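Local coordinates for putative sarcosine dimethylglycine methyltransferase (Galdieria sulphuraria, PDB 2O57), which is of unconfirmed function but probably transfers methyl groups from S-adenosylmethionine to sarcosine or dimethylglycine, at residues 72-77 and 151-156; 33-38 and 250-255; 189-194 and 231-236. All coordinates share one frame; numbering follows the deposited sequence.

Contact 1. Residues 72-77 and 151-156; sequences SELAMT and YDFIWS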
ATOM      1  N   SER A  72       6.468   9.649  -1.932  1.00 14.49           N
ATOM      2  CA  SER A  72       5.614   9.753  -3.110  1.00 16.47           C
ATOM      3  C   SER A  72       4.129   9.750  -2.741  1.00 15.38           C
ATOM      4  O   SER A  72       3.359  10.520  -3.302  1.00 16.17           O
ATOM      5  CB  SER A  72       5.961   8.642  -4.118  1.00 16.95           C
ATOM      6  OG  SER A  72       5.134   8.731  -5.269  1.00 24.46           O
ATOM      7  N   GLU A  73       3.737   8.916  -1.772  1.00 15.15           N
ATOM      8  CA  GLU A  73       2.347   8.828  -1.324  1.00 14.13           C
ATOM      9  C   GLU A  73       1.977  10.190  -0.712  1.00 13.24           C
ATOM     10  O   GLU A  73       0.971  10.777  -1.073  1.00 12.81           O
ATOM     11  CB  GLU A  73       2.146   7.673  -0.316  1.00 13.65           C
ATOM     12  CG  GLU A  73       2.407   6.245  -0.917  1.00 14.57           C
ATOM     13  CD  GLU A  73       1.307   5.760  -1.824  1.00 18.43           C
ATOM     14  OE1 GLU A  73       0.213   6.382  -1.849  1.00 18.51           O
ATOM     15  OE2 GLU A  73       1.512   4.753  -2.516  1.00 18.00           O
ATOM     16  N   LEU A  74       2.835  10.701   0.165  1.00 12.89           N
ATOM     17  CA  LEU A  74       2.628  11.993   0.791  1.00 12.88           C
ATOM     18  C   LEU A  74       2.552  13.133  -0.242  1.00 12.50           C
ATOM     19  O   LEU A  74       1.715  14.021  -0.126  1.00 12.78           O
ATOM     20  CB  LEU A  74       3.752  12.262   1.787  1.00 13.75           C
ATOM     21  CG  LEU A  74       3.525  13.269   2.910  1.00 13.99           C
ATOM     22  CD1 LEU A  74       2.188  13.046   3.629  1.00 10.17           C
ATOM     23  CD2 LEU A  74       4.696  13.139   3.922  1.00 12.13           C
ATOM     24  N   ALA A  75       3.435  13.115  -1.238  1.00 11.92           N
ATOM     25  CA  ALA A  75       3.463  14.172  -2.269  1.00 11.01           C
ATOM     26  C   ALA A  75       2.147  14.261  -3.064  1.00 11.45           C
ATOM     27  O   ALA A  75       1.689  15.369  -3.437  1.00 10.58           O
ATOM     28  CB  ALA A  75       4.657  13.981  -3.214  1.00 10.62           C
HETATM   29  N   MSE A  76       1.538  13.090  -3.317  1.00 12.80           N
HETATM   30  CA  MSE A  76       0.252  13.025  -4.046  1.00 12.97           C
HETATM   31  C   MSE A  76      -0.857  13.771  -3.289  1.00 13.04           C
HETATM   32  O   MSE A  76      -1.836  14.190  -3.901  1.00 12.99           O
HETATM   33  CB  MSE A  76      -0.172  11.558  -4.325  1.00 12.45           C
HETATM   34  CG  MSE A  76       0.774  10.796  -5.269  1.00 14.94           C
HETATM   35 SE   MSE A  76       0.649  11.474  -7.056  1.00 17.41          SE
HETATM   36  CE  MSE A  76      -0.818  10.369  -7.691  1.00 15.11           C
ATOM     37  N   THR A  77      -0.711  13.961  -1.973  1.00 12.15           N
ATOM     38  CA  THR A  77      -1.739  14.713  -1.207  1.00 12.08           C
ATOM     39  C   THR A  77      -1.584  16.239  -1.296  1.00 12.61           C
ATOM     40  O   THR A  77      -2.430  16.966  -0.764  1.00 13.27           O
ATOM     41  CB  THR A  77      -1.800  14.293   0.313  1.00 12.68           C
ATOM     42  OG1 THR A  77      -0.673  14.840   1.021  1.00 15.30           O
ATOM     43  CG2 THR A  77      -1.878  12.739   0.471  1.00 11.56           C
ATOM     44  N   TYR A 151       1.645  22.077  12.032  1.00 15.46           N
ATOM     45  CA  TYR A 151       2.252  21.346  10.927  1.00 15.02           C
ATOM     46  C   TYR A 151       1.400  21.108   9.699  1.00 14.66           C
ATOM     47  O   TYR A 151       0.255  20.704   9.790  1.00 16.07           O
ATOM     48  CB  TYR A 151       2.866  20.023  11.446  1.00 14.47           C
ATOM     49  CG  TYR A 151       3.970  20.296  12.453  1.00 12.78           C
ATOM     50  CD1 TYR A 151       5.220  20.732  12.025  1.00 11.26           C
ATOM     51  CD2 TYR A 151       3.738  20.181  13.815  1.00 14.86           C
ATOM     52  CE1 TYR A 151       6.228  21.024  12.918  1.00 11.80           C
ATOM     53  CE2 TYR A 151       4.732  20.468  14.749  1.00 15.24           C
ATOM     54  CZ  TYR A 151       5.977  20.901  14.288  1.00 16.75           C
ATOM     55  OH  TYR A 151       6.987  21.188  15.183  1.00 16.24           O
ATOM     56  N   ASP A 152       1.999  21.300   8.537  1.00 14.23           N
ATOM     57  CA  ASP A 152       1.371  20.867   7.310  1.00 14.16           C
ATOM     58  C   ASP A 152       1.306  19.350   7.213  1.00 13.89           C
ATOM     59  O   ASP A 152       0.395  18.823   6.616  1.00 13.17           O
ATOM     60  CB  ASP A 152       2.120  21.455   6.135  1.00 13.91           C
ATOM     61  CG  ASP A 152       2.100  22.961   6.159  1.00 15.97           C
ATOM     62  OD1 ASP A 152       0.979  23.484   6.030  1.00 15.64           O
ATOM     63  OD2 ASP A 152       3.159  23.596   6.374  1.00 13.70           O
ATOM     64  N   PHE A 153       2.282  18.656   7.807  1.00 12.72           N
ATOM     65  CA  PHE A 153       2.370  17.198   7.711  1.00 12.73           C
ATOM     66  C   PHE A 153       3.215  16.600   8.842  1.00 12.08           C
ATOM     67  O   PHE A 153       4.021  17.294   9.493  1.00 12.94           O
ATOM     68  CB  PHE A 153       2.900  16.734   6.327  1.00 12.11           C
ATOM     69  CG  PHE A 153       4.341  17.082   6.073  1.00 15.14           C
ATOM     70  CD1 PHE A 153       5.362  16.174   6.393  1.00 15.74           C
ATOM     71  CD2 PHE A 153       4.693  18.312   5.484  1.00 13.06           C
ATOM     72  CE1 PHE A 153       6.720  16.508   6.147  1.00 14.22           C
ATOM     73  CE2 PHE A 153       6.035  18.646   5.228  1.00 14.21           C
ATOM     74  CZ  PHE A 153       7.050  17.726   5.562  1.00 11.99           C
ATOM     75  N   ILE A 154       2.936  15.331   9.114  1.00 11.11           N
ATOM     76  CA  ILE A 154       3.676  14.490  10.048  1.00 10.71           C
ATOM     77  C   ILE A 154       4.166  13.234   9.299  1.00 11.34           C
ATOM     78  O   ILE A 154       3.421  12.603   8.507  1.00 11.23           O
ATOM     79  CB  ILE A 154       2.835  14.051  11.274  1.00 11.14           C
ATOM     80  CG1 ILE A 154       2.446  15.259  12.098  1.00 10.68           C
ATOM     81  CG2 ILE A 154       3.609  12.983  12.152  1.00 11.01           C
ATOM     82  CD1 ILE A 154       1.389  14.965  13.256  1.00  9.77           C
ATOM     83  N   TRP A 155       5.406  12.858   9.596  1.00 10.64           N
ATOM     84  CA  TRP A 155       6.051  11.685   9.026  1.00 11.25           C
ATOM     85  C   TRP A 155       6.512  10.882  10.217  1.00 11.95           C
ATOM     86  O   TRP A 155       7.146  11.450  11.148  1.00 11.22           O
ATOM     87  CB  TRP A 155       7.266  12.164   8.238  1.00 11.63           C
ATOM     88  CG  TRP A 155       8.265  11.123   7.698  1.00 11.35           C
ATOM     89  CD1 TRP A 155       9.286  10.504   8.388  1.00 12.36           C
ATOM     90  CD2 TRP A 155       8.364  10.664   6.344  1.00 12.56           C
ATOM     91  NE1 TRP A 155      10.023   9.693   7.538  1.00 12.40           N
ATOM     92  CE2 TRP A 155       9.476   9.767   6.280  1.00 13.40           C
ATOM     93  CE3 TRP A 155       7.636  10.935   5.172  1.00 14.51           C
ATOM     94  CZ2 TRP A 155       9.869   9.131   5.086  1.00 12.22           C
ATOM     95  CZ3 TRP A 155       8.017  10.297   3.971  1.00 12.16           C
ATOM     96  CH2 TRP A 155       9.149   9.423   3.940  1.00 14.04           C
ATOM     97  N   SER A 156       6.203   9.583  10.233  1.00 11.24           N
ATOM     98  CA  SER A 156       6.708   8.736  11.329  1.00 12.34           C
ATOM     99  C   SER A 156       6.951   7.317  10.820  1.00 12.54           C
ATOM    100  O   SER A 156       6.012   6.613  10.460  1.00 13.22           O
ATOM    101  CB  SER A 156       5.695   8.738  12.483  1.00 11.66           C
ATOM    102  OG  SER A 156       6.202   8.017  13.593  1.00 13.42           O
TER
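The indole of Trp155 receives Leu74 at its edge: methyl CD2 lies in the ring plane, 3.9 Å from CE3 on the six-membered ring. Leu74 CD2 also meets the phenyl ring of Phe153 obliquely, 4.0 Å from CD1, so a single branch of the leucine touches both aromatic groups. Elsewhere round the indole, Asp88 of strand 85-89 and Ala96 and Leu100 of helix 95-104 make contact. The Leu74 side chain crosses that of Phe153 at about a right angle. Phe153 reaches it with CG placed between backbone N and carbonyl carbon (chi1 68°), whereas Trp155 swings CG opposite its N (chi1 171°) and brings its six-membered ring over toward the helix. This is helix-on-sheet packing of the Rossmann-like methyltransferase fold: helix 59-76 lies against strand 151-157, which runs between strands 85-89 and 181-190 in the parallel part of the sheet. Leu74 also touches Val182 and Ala184 of the latter strand, so this one buried leucine packs on two neighbouring strands. Leu74 O, near the end of the helix, accepts both the backbone N of Thr77 and its OG1, the hydroxyl at 2.8 Å in the carbonyl plane.

Contact 2. Residues 33-38 and 250-255; sequences DRFYFH and IKRSSE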
ATOM      1  N   ASP A  33      20.713  -0.139  18.372  1.00 14.93           N
ATOM      2  CA  ASP A  33      21.157   1.060  17.670  1.00 15.83           C
ATOM      3  C   ASP A  33      22.664   1.095  17.335  1.00 15.17           C
ATOM      4  O   ASP A  33      23.038   1.544  16.247  1.00 13.92           O
ATOM      5  CB  ASP A  33      20.730   2.360  18.360  1.00 16.02           C
ATOM      6  CG  ASP A  33      20.849   3.553  17.423  1.00 22.01           C
ATOM      7  OD1 ASP A  33      20.205   3.553  16.320  1.00 26.81           O
ATOM      8  OD2 ASP A  33      21.570   4.500  17.784  1.00 27.91           O
ATOM      9  N   ARG A  34      23.521   0.611  18.242  1.00 15.19           N
ATOM     10  CA  ARG A  34      24.949   0.489  17.956  1.00 15.40           C
ATOM     11  C   ARG A  34      25.192  -0.387  16.706  1.00 15.48           C
ATOM     12  O   ARG A  34      26.086  -0.075  15.889  1.00 15.18           O
ATOM     13  CB  ARG A  34      25.709  -0.120  19.137  1.00 16.65           C
ATOM     14  CG  ARG A  34      25.795   0.801  20.380  1.00 15.79           C
ATOM     15  CD  ARG A  34      26.623   0.114  21.460  1.00 15.49           C
ATOM     16  NE  ARG A  34      26.847   0.964  22.637  1.00 15.23           N
ATOM     17  CZ  ARG A  34      27.537   0.569  23.704  1.00 16.97           C
ATOM     18  NH1 ARG A  34      28.059  -0.672  23.766  1.00 13.95           N
ATOM     19  NH2 ARG A  34      27.714   1.398  24.701  1.00 13.24           N
ATOM     20  N   PHE A  35      24.442  -1.486  16.604  1.00 14.56           N
ATOM     21  CA  PHE A  35      24.507  -2.363  15.442  1.00 15.16           C
ATOM     22  C   PHE A  35      24.072  -1.637  14.179  1.00 14.56           C
ATOM     23  O   PHE A  35      24.794  -1.632  13.214  1.00 15.55           O
ATOM     24  CB  PHE A  35      23.710  -3.667  15.616  1.00 14.77           C
ATOM     25  CG  PHE A  35      23.511  -4.424  14.301  1.00 17.31           C
ATOM     26  CD1 PHE A  35      24.581  -5.127  13.709  1.00 17.75           C
ATOM     27  CD2 PHE A  35      22.271  -4.442  13.668  1.00 18.02           C
ATOM     28  CE1 PHE A  35      24.407  -5.823  12.493  1.00 16.20           C
ATOM     29  CE2 PHE A  35      22.074  -5.117  12.461  1.00 15.56           C
ATOM     30  CZ  PHE A  35      23.146  -5.805  11.863  1.00 17.20           C
ATOM     31  N   TYR A  36      22.890  -1.022  14.180  1.00 13.85           N
ATOM     32  CA  TYR A  36      22.428  -0.324  12.965  1.00 13.98           C
ATOM     33  C   TYR A  36      23.334   0.854  12.597  1.00 13.56           C
ATOM     34  O   TYR A  36      23.682   1.077  11.418  1.00 13.90           O
ATOM     35  CB  TYR A  36      21.030   0.197  13.189  1.00 13.60           C
ATOM     36  CG  TYR A  36      19.940  -0.828  12.996  1.00 15.31           C
ATOM     37  CD1 TYR A  36      19.514  -1.189  11.705  1.00 14.95           C
ATOM     38  CD2 TYR A  36      19.356  -1.463  14.098  1.00 16.32           C
ATOM     39  CE1 TYR A  36      18.479  -2.115  11.525  1.00 17.39           C
ATOM     40  CE2 TYR A  36      18.336  -2.406  13.928  1.00 16.30           C
ATOM     41  CZ  TYR A  36      17.900  -2.711  12.638  1.00 17.21           C
ATOM     42  OH  TYR A  36      16.885  -3.625  12.468  1.00 16.19           O
ATOM     43  N   PHE A  37      23.719   1.626  13.602  1.00 12.51           N
ATOM     44  CA  PHE A  37      24.651   2.707  13.341  1.00 12.42           C
ATOM     45  C   PHE A  37      25.979   2.187  12.782  1.00 12.13           C
ATOM     46  O   PHE A  37      26.569   2.805  11.927  1.00 12.11           O
ATOM     47  CB  PHE A  37      24.858   3.574  14.615  1.00 11.70           C
ATOM     48  CG  PHE A  37      25.686   4.794  14.385  1.00 12.80           C
ATOM     49  CD1 PHE A  37      25.130   5.929  13.800  1.00 10.46           C
ATOM     50  CD2 PHE A  37      27.036   4.799  14.724  1.00 11.63           C
ATOM     51  CE1 PHE A  37      25.925   7.094  13.582  1.00 13.92           C
ATOM     52  CE2 PHE A  37      27.828   5.927  14.514  1.00 16.23           C
ATOM     53  CZ  PHE A  37      27.272   7.082  13.931  1.00 12.64           C
ATOM     54  N   HIS A  38      26.463   1.055  13.271  1.00 12.69           N
ATOM     55  CA  HIS A  38      27.782   0.542  12.837  1.00 13.03           C
ATOM     56  C   HIS A  38      27.756   0.286  11.330  1.00 13.35           C
ATOM     57  O   HIS A  38      28.716   0.554  10.642  1.00 13.58           O
ATOM     58  CB  HIS A  38      28.126  -0.744  13.569  1.00 12.41           C
ATOM     59  CG  HIS A  38      29.367  -1.438  13.062  1.00 14.29           C
ATOM     60  ND1 HIS A  38      30.642  -0.963  13.305  1.00 13.68           N
ATOM     61  CD2 HIS A  38      29.524  -2.563  12.316  1.00 12.32           C
ATOM     62  CE1 HIS A  38      31.528  -1.773  12.751  1.00 13.65           C
ATOM     63  NE2 HIS A  38      30.876  -2.746  12.138  1.00 14.39           N
ATOM     64  N   ILE A 250      24.519 -11.708  11.720  1.00 11.51           N
ATOM     65  CA  ILE A 250      25.386 -12.907  11.729  1.00 11.34           C
ATOM     66  C   ILE A 250      26.705 -12.581  11.020  1.00 11.32           C
ATOM     67  O   ILE A 250      27.801 -12.893  11.526  1.00 10.71           O
ATOM     68  CB  ILE A 250      24.640 -14.130  11.121  1.00 11.56           C
ATOM     69  CG1 ILE A 250      23.576 -14.605  12.121  1.00 11.71           C
ATOM     70  CG2 ILE A 250      25.641 -15.258  10.752  1.00 11.78           C
ATOM     71  CD1 ILE A 250      22.520 -15.596  11.514  1.00 13.45           C
ATOM     72  N   LYS A 251      26.603 -11.914   9.878  1.00 11.40           N
ATOM     73  CA  LYS A 251      27.790 -11.526   9.113  1.00 12.20           C
ATOM     74  C   LYS A 251      28.788 -10.720   9.961  1.00 13.16           C
ATOM     75  O   LYS A 251      30.014 -10.933   9.877  1.00 12.30           O
ATOM     76  CB  LYS A 251      27.382 -10.693   7.909  1.00 12.39           C
ATOM     77  CG  LYS A 251      28.556 -10.183   7.096  1.00 14.77           C
ATOM     78  CD  LYS A 251      28.170  -9.737   5.685  1.00 15.76           C
ATOM     79  CE  LYS A 251      29.444  -9.304   4.930  1.00 21.31           C
ATOM     80  NZ  LYS A 251      29.140  -8.320   3.822  1.00 19.77           N
ATOM     81  N   ARG A 252      28.259  -9.774  10.740  1.00 12.41           N
ATOM     82  CA  ARG A 252      29.093  -8.816  11.481  1.00 13.70           C
ATOM     83  C   ARG A 252      29.398  -9.196  12.921  1.00 12.45           C
ATOM     84  O   ARG A 252      29.925  -8.375  13.669  1.00 12.49           O
ATOM     85  CB  ARG A 252      28.381  -7.471  11.507  1.00 13.79           C
ATOM     86  CG  ARG A 252      27.941  -6.960  10.140  1.00 16.61           C
ATOM     87  CD  ARG A 252      29.047  -6.172   9.547  1.00 19.31           C
ATOM     88  NE  ARG A 252      28.610  -5.429   8.392  1.00 21.92           N
ATOM     89  CZ  ARG A 252      29.363  -4.557   7.750  1.00 26.41           C
ATOM     90  NH1 ARG A 252      30.609  -4.311   8.165  1.00 25.73           N
ATOM     91  NH2 ARG A 252      28.865  -3.929   6.694  1.00 27.95           N
ATOM     92  N   SER A 253      29.038 -10.410  13.314  1.00 13.36           N
ATOM     93  CA  SER A 253      29.143 -10.908  14.690  1.00 14.45           C
ATOM     94  C   SER A 253      30.459 -10.619  15.401  1.00 15.65           C
ATOM     95  O   SER A 253      30.449 -10.041  16.480  1.00 15.48           O
ATOM     96  CB  SER A 253      28.885 -12.422  14.753  1.00 14.74           C
ATOM     97  OG  SER A 253      28.931 -12.863  16.110  1.00 17.72           O
ATOM     98  N   SER A 254      31.580 -11.054  14.837  1.00 15.94           N
ATOM     99  CA  SER A 254      32.865 -10.881  15.526  1.00 16.95           C
ATOM    100  C   SER A 254      33.318  -9.402  15.496  1.00 16.75           C
ATOM    101  O   SER A 254      33.825  -8.879  16.486  1.00 16.66           O
ATOM    102  CB  SER A 254      33.913 -11.839  14.949  1.00 17.78           C
ATOM    103  OG  SER A 254      34.103 -11.550  13.591  1.00 20.88           O
ATOM    104  N   GLU A 255      33.058  -8.726  14.372  1.00 16.12           N
ATOM    105  CA  GLU A 255      33.401  -7.327  14.158  1.00 16.71           C
ATOM    106  C   GLU A 255      32.760  -6.374  15.207  1.00 15.28           C
ATOM    107  O   GLU A 255      33.342  -5.366  15.599  1.00 15.68           O
ATOM    108  CB  GLU A 255      32.950  -7.009  12.738  1.00 17.56           C
ATOM    109  CG  GLU A 255      33.128  -5.619  12.219  1.00 20.37           C
ATOM    110  CD  GLU A 255      32.502  -5.483  10.839  1.00 18.66           C
ATOM    111  OE1 GLU A 255      32.693  -6.405  10.020  1.00 23.47           O
ATOM    112  OE2 GLU A 255      31.819  -4.474  10.569  1.00 16.75           O
TER
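The backbones approach to 8.9 Å between the CA atoms of Phe35 and Arg252, where Arg252 leaves helical geometry just after helix 235-251. The contact joins helix 27-40, near the N-terminus, to the break between that helix 235-251 and the short helix 253-256, and its centre is a His-carboxylate hydrogen bond. His38 NE2 donates to Glu255 OE2 at 2.5 Å, nearly straight at 167° and close to the imidazole plane; it meets the anti lone pair of OE2, with ring and carboxylate planes 60° apart. With CG anti to its backbone N (chi1 172°), His38 carries the ring toward the second segment, and the extended Glu255 chain comes to meet it. Glu255 OE2 uses its syn lone pair for Arg252 NH1, 2.7 Å away in a salt bridge, so two donors grip OE2 from its two lone-pair directions. Were His38 replaced by an alanine, the anti side of Glu255 OE2 would probably lose its donor, leaving the carboxylate held by Arg252 alone within these two segments. Beside the polar group, Phe35 packs on Val245, Glu248 and Leu249 of helix 235-251. Arg252 NE is salt-bridged to Glu248, while its methylene CG lies at the Phe35 ring edge, 4.4 Å from CE1.

Contact 3. Residues 189-194 and 231-236; sequences MKEDGI and TFSRPD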
HETATM    1  N   MSE A 189       3.481  -4.194  12.845  1.00 11.28           N
HETATM    2  CA  MSE A 189       2.200  -4.360  13.538  1.00 12.63           C
HETATM    3  C   MSE A 189       1.729  -5.803  13.556  1.00 11.43           C
HETATM    4  O   MSE A 189       2.363  -6.655  12.950  1.00 10.96           O
HETATM    5  CB  MSE A 189       1.103  -3.404  13.008  1.00 13.13           C
HETATM    6  CG  MSE A 189       1.030  -3.072  11.544  1.00 17.43           C
HETATM    7 SE   MSE A 189      -0.298  -1.561  11.243  1.00 13.70          SE
HETATM    8  CE  MSE A 189       0.600  -0.016  11.190  1.00 16.11           C
ATOM      9  N   LYS A 190       0.661  -6.075  14.302  1.00 11.36           N
ATOM     10  CA  LYS A 190      -0.032  -7.337  14.194  1.00 11.35           C
ATOM     11  C   LYS A 190      -1.149  -7.182  13.155  1.00 12.08           C
ATOM     12  O   LYS A 190      -1.645  -6.063  12.889  1.00 11.64           O
ATOM     13  CB  LYS A 190      -0.572  -7.819  15.566  1.00 11.09           C
ATOM     14  CG  LYS A 190      -1.737  -6.984  16.160  1.00 12.01           C
ATOM     15  CD  LYS A 190      -2.218  -7.520  17.560  1.00 12.24           C
ATOM     16  CE  LYS A 190      -3.680  -7.146  17.798  1.00 15.77           C
ATOM     17  NZ  LYS A 190      -4.121  -7.386  19.217  1.00 18.52           N
ATOM     18  N   GLU A 191      -1.506  -8.300  12.526  1.00 13.53           N
ATOM     19  CA  GLU A 191      -2.685  -8.343  11.658  1.00 15.73           C
ATOM     20  C   GLU A 191      -3.962  -8.119  12.474  1.00 15.44           C
ATOM     21  O   GLU A 191      -4.068  -8.604  13.612  1.00 15.03           O
ATOM     22  CB  GLU A 191      -2.738  -9.692  10.926  1.00 15.53           C
ATOM     23  CG  GLU A 191      -1.613  -9.851   9.921  1.00 17.02           C
ATOM     24  CD  GLU A 191      -1.988  -9.293   8.567  1.00 17.77           C
ATOM     25  OE1 GLU A 191      -3.106  -8.726   8.457  1.00 19.11           O
ATOM     26  OE2 GLU A 191      -1.190  -9.440   7.620  1.00 16.75           O
ATOM     27  N   ASP A 192      -4.920  -7.382  11.903  1.00 16.93           N
ATOM     28  CA  ASP A 192      -6.262  -7.237  12.516  1.00 18.51           C
ATOM     29  C   ASP A 192      -6.823  -8.606  12.865  1.00 19.01           C
ATOM     30  O   ASP A 192      -6.717  -9.539  12.079  1.00 17.97           O
ATOM     31  CB  ASP A 192      -7.284  -6.561  11.581  1.00 19.03           C
ATOM     32  CG  ASP A 192      -6.929  -5.128  11.206  1.00 21.17           C
ATOM     33  OD1 ASP A 192      -6.327  -4.387  11.995  1.00 21.09           O
ATOM     34  OD2 ASP A 192      -7.297  -4.731  10.078  1.00 26.00           O
ATOM     35  N   GLY A 193      -7.433  -8.713  14.039  1.00 21.27           N
ATOM     36  CA  GLY A 193      -8.062  -9.974  14.481  1.00 24.00           C
ATOM     37  C   GLY A 193      -7.140 -10.958  15.188  1.00 25.74           C
ATOM     38  O   GLY A 193      -7.569 -12.025  15.594  1.00 24.98           O
ATOM     39  N   ILE A 194      -5.867 -10.596  15.342  1.00 28.37           N
ATOM     40  CA  ILE A 194      -4.907 -11.424  16.076  1.00 30.29           C
ATOM     41  C   ILE A 194      -4.951 -11.006  17.547  1.00 32.17           C
ATOM     42  O   ILE A 194      -4.733  -9.836  17.864  1.00 33.34           O
ATOM     43  CB  ILE A 194      -3.483 -11.352  15.454  1.00 31.65           C
ATOM     44  CG1 ILE A 194      -3.354 -12.302  14.249  1.00 32.82           C
ATOM     45  CG2 ILE A 194      -2.373 -11.804  16.460  1.00 29.97           C
ATOM     46  CD1 ILE A 194      -4.187 -11.983  13.077  1.00 37.85           C
ATOM     47  N   THR A 231      -4.400   2.720   3.219  1.00 11.40           N
ATOM     48  CA  THR A 231      -3.598   1.813   4.031  1.00 11.92           C
ATOM     49  C   THR A 231      -2.900   0.741   3.185  1.00 12.52           C
ATOM     50  O   THR A 231      -3.312   0.445   2.027  1.00 11.68           O
ATOM     51  CB  THR A 231      -4.420   1.146   5.166  1.00 12.05           C
ATOM     52  OG1 THR A 231      -5.412   0.274   4.627  1.00 13.19           O
ATOM     53  CG2 THR A 231      -5.121   2.181   6.037  1.00 15.14           C
ATOM     54  N   PHE A 232      -1.841   0.173   3.773  1.00 10.74           N
ATOM     55  CA  PHE A 232      -0.947  -0.743   3.110  1.00 10.82           C
ATOM     56  C   PHE A 232      -0.553  -1.778   4.152  1.00 10.57           C
ATOM     57  O   PHE A 232      -0.311  -1.441   5.321  1.00  8.96           O
ATOM     58  CB  PHE A 232       0.329  -0.006   2.614  1.00 12.55           C
ATOM     59  CG  PHE A 232       0.057   1.185   1.712  1.00 16.36           C
ATOM     60  CD1 PHE A 232       0.085   1.052   0.321  1.00 21.90           C
ATOM     61  CD2 PHE A 232      -0.210   2.445   2.247  1.00 18.41           C
ATOM     62  CE1 PHE A 232      -0.184   2.163  -0.519  1.00 21.72           C
ATOM     63  CE2 PHE A 232      -0.496   3.540   1.418  1.00 18.47           C
ATOM     64  CZ  PHE A 232      -0.474   3.408   0.044  1.00 15.06           C
ATOM     65  N   SER A 233      -0.531  -3.042   3.751  1.00  9.97           N
ATOM     66  CA  SER A 233      -0.056  -4.115   4.637  1.00  9.85           C
ATOM     67  C   SER A 233       0.928  -4.902   3.793  1.00  9.95           C
ATOM     68  O   SER A 233       0.571  -5.384   2.700  1.00  9.21           O
ATOM     69  CB  SER A 233      -1.229  -4.981   5.122  1.00  9.51           C
ATOM     70  OG  SER A 233      -0.762  -6.157   5.790  1.00 13.16           O
ATOM     71  N   ARG A 234       2.175  -4.966   4.255  1.00  9.97           N
ATOM     72  CA  ARG A 234       3.215  -5.646   3.503  1.00 10.01           C
ATOM     73  C   ARG A 234       3.880  -6.679   4.397  1.00 10.76           C
ATOM     74  O   ARG A 234       4.998  -6.423   4.878  1.00 11.97           O
ATOM     75  CB  ARG A 234       4.246  -4.633   3.019  1.00  9.18           C
ATOM     76  CG  ARG A 234       3.656  -3.583   2.042  1.00  9.39           C
ATOM     77  CD  ARG A 234       4.721  -2.560   1.680  1.00 12.26           C
ATOM     78  NE  ARG A 234       4.209  -1.421   0.911  1.00 13.51           N
ATOM     79  CZ  ARG A 234       4.238  -1.363  -0.414  1.00 21.76           C
ATOM     80  NH1 ARG A 234       4.749  -2.383  -1.143  1.00 19.25           N
ATOM     81  NH2 ARG A 234       3.786  -0.264  -1.014  1.00 20.18           N
ATOM     82  N   PRO A 235       3.216  -7.844   4.621  1.00 10.45           N
ATOM     83  CA  PRO A 235       3.908  -8.878   5.426  1.00 10.64           C
ATOM     84  C   PRO A 235       5.139  -9.445   4.695  1.00 10.60           C
ATOM     85  O   PRO A 235       6.088  -9.894   5.351  1.00 10.45           O
ATOM     86  CB  PRO A 235       2.830  -9.945   5.656  1.00 10.08           C
ATOM     87  CG  PRO A 235       1.854  -9.755   4.498  1.00 11.91           C
ATOM     88  CD  PRO A 235       1.853  -8.274   4.206  1.00  8.79           C
ATOM     89  N   ASP A 236       5.168  -9.360   3.360  1.00  9.94           N
ATOM     90  CA  ASP A 236       6.382  -9.702   2.627  1.00  9.97           C
ATOM     91  C   ASP A 236       7.600  -8.862   3.009  1.00  9.92           C
ATOM     92  O   ASP A 236       8.663  -9.416   3.230  1.00 10.18           O
ATOM     93  CB  ASP A 236       6.176  -9.801   1.087  1.00  9.58           C
ATOM     94  CG  ASP A 236       5.736  -8.480   0.424  1.00 12.92           C
ATOM     95  OD1 ASP A 236       5.438  -7.437   1.093  1.00 12.17           O
ATOM     96  OD2 ASP A 236       5.666  -8.522  -0.829  1.00 12.94           O
TER
HETATM   97  O   HOH W   1      -3.301  -7.114   6.605  1.00 34.67           O
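Glu191 and Ser233 meet through a water more than through direct touch: their nearest atoms, OE2 and OG, stand 3.8 Å apart, while a water bridges them at shorter range. It donates to Glu191 OE1 at 2.5 Å and is hydrogen-bonded to Ser233 OG at 2.8 Å. The closer-packed side is that of segment 231-236, where strand 226-233 ends and helix 235-251 begins. There Ser233 also hydrogen-bonds Thr285 of the intervening strand 284-293, and Pro235 packs on that same threonine and on Leu229 of the second subunit. Residues Thr231, Phe232 and Ser233 pair antiparallel with a strand of that subunit, which carries the sheet across the dimer interface. The looser side is the type II turn from Glu191 to Ile194, with exposed Asp192 and Gly193 at its corner; the positive phi of Gly193 (87°) would press a side chain against the preceding carbonyl O. Glu191 turns back from this turn because its chain bends at chi2 (-88°), which brings Glu191 OE2 to a loose 4.4 Å from Pro235 CG. Its strongest polar partner is Arg218 of the second subunit, which forms a salt bridge with OE1. One carboxylate oxygen thus serves both the water and an arginine across the interface, and the nearby positive charge would be expected to favour the ionised form of Glu191, consistent with a charge link between this turn and the second subunit.

How the contacts relate
The three contacts sample a helix-sheet interface, the packing of helix 27-40, and the edge of the sheet at the dimer. Contacts 1 and 3 have centres about 21 Å apart and reach the same sheet, through the neighbouring strands 151-157 and 181-190; they touch where Glu73 CD lies 3.5 Å from Phe232 CZ. Both also face the second subunit, whose Arg234 forms a salt bridge with Glu73. Contact 2 stands apart, its centre about 32 Å from that of contact 1 and about 28 Å from that of contact 3, though it shares helix 235-251 with contact 3. Its chain loop encloses both others. Near the probable cofactor-binding, Rossmann-type glycine-rich turn, Trp155 of contact 1 touches none of its glycines, while Phe37 of contact 2 meets Tyr93 within it.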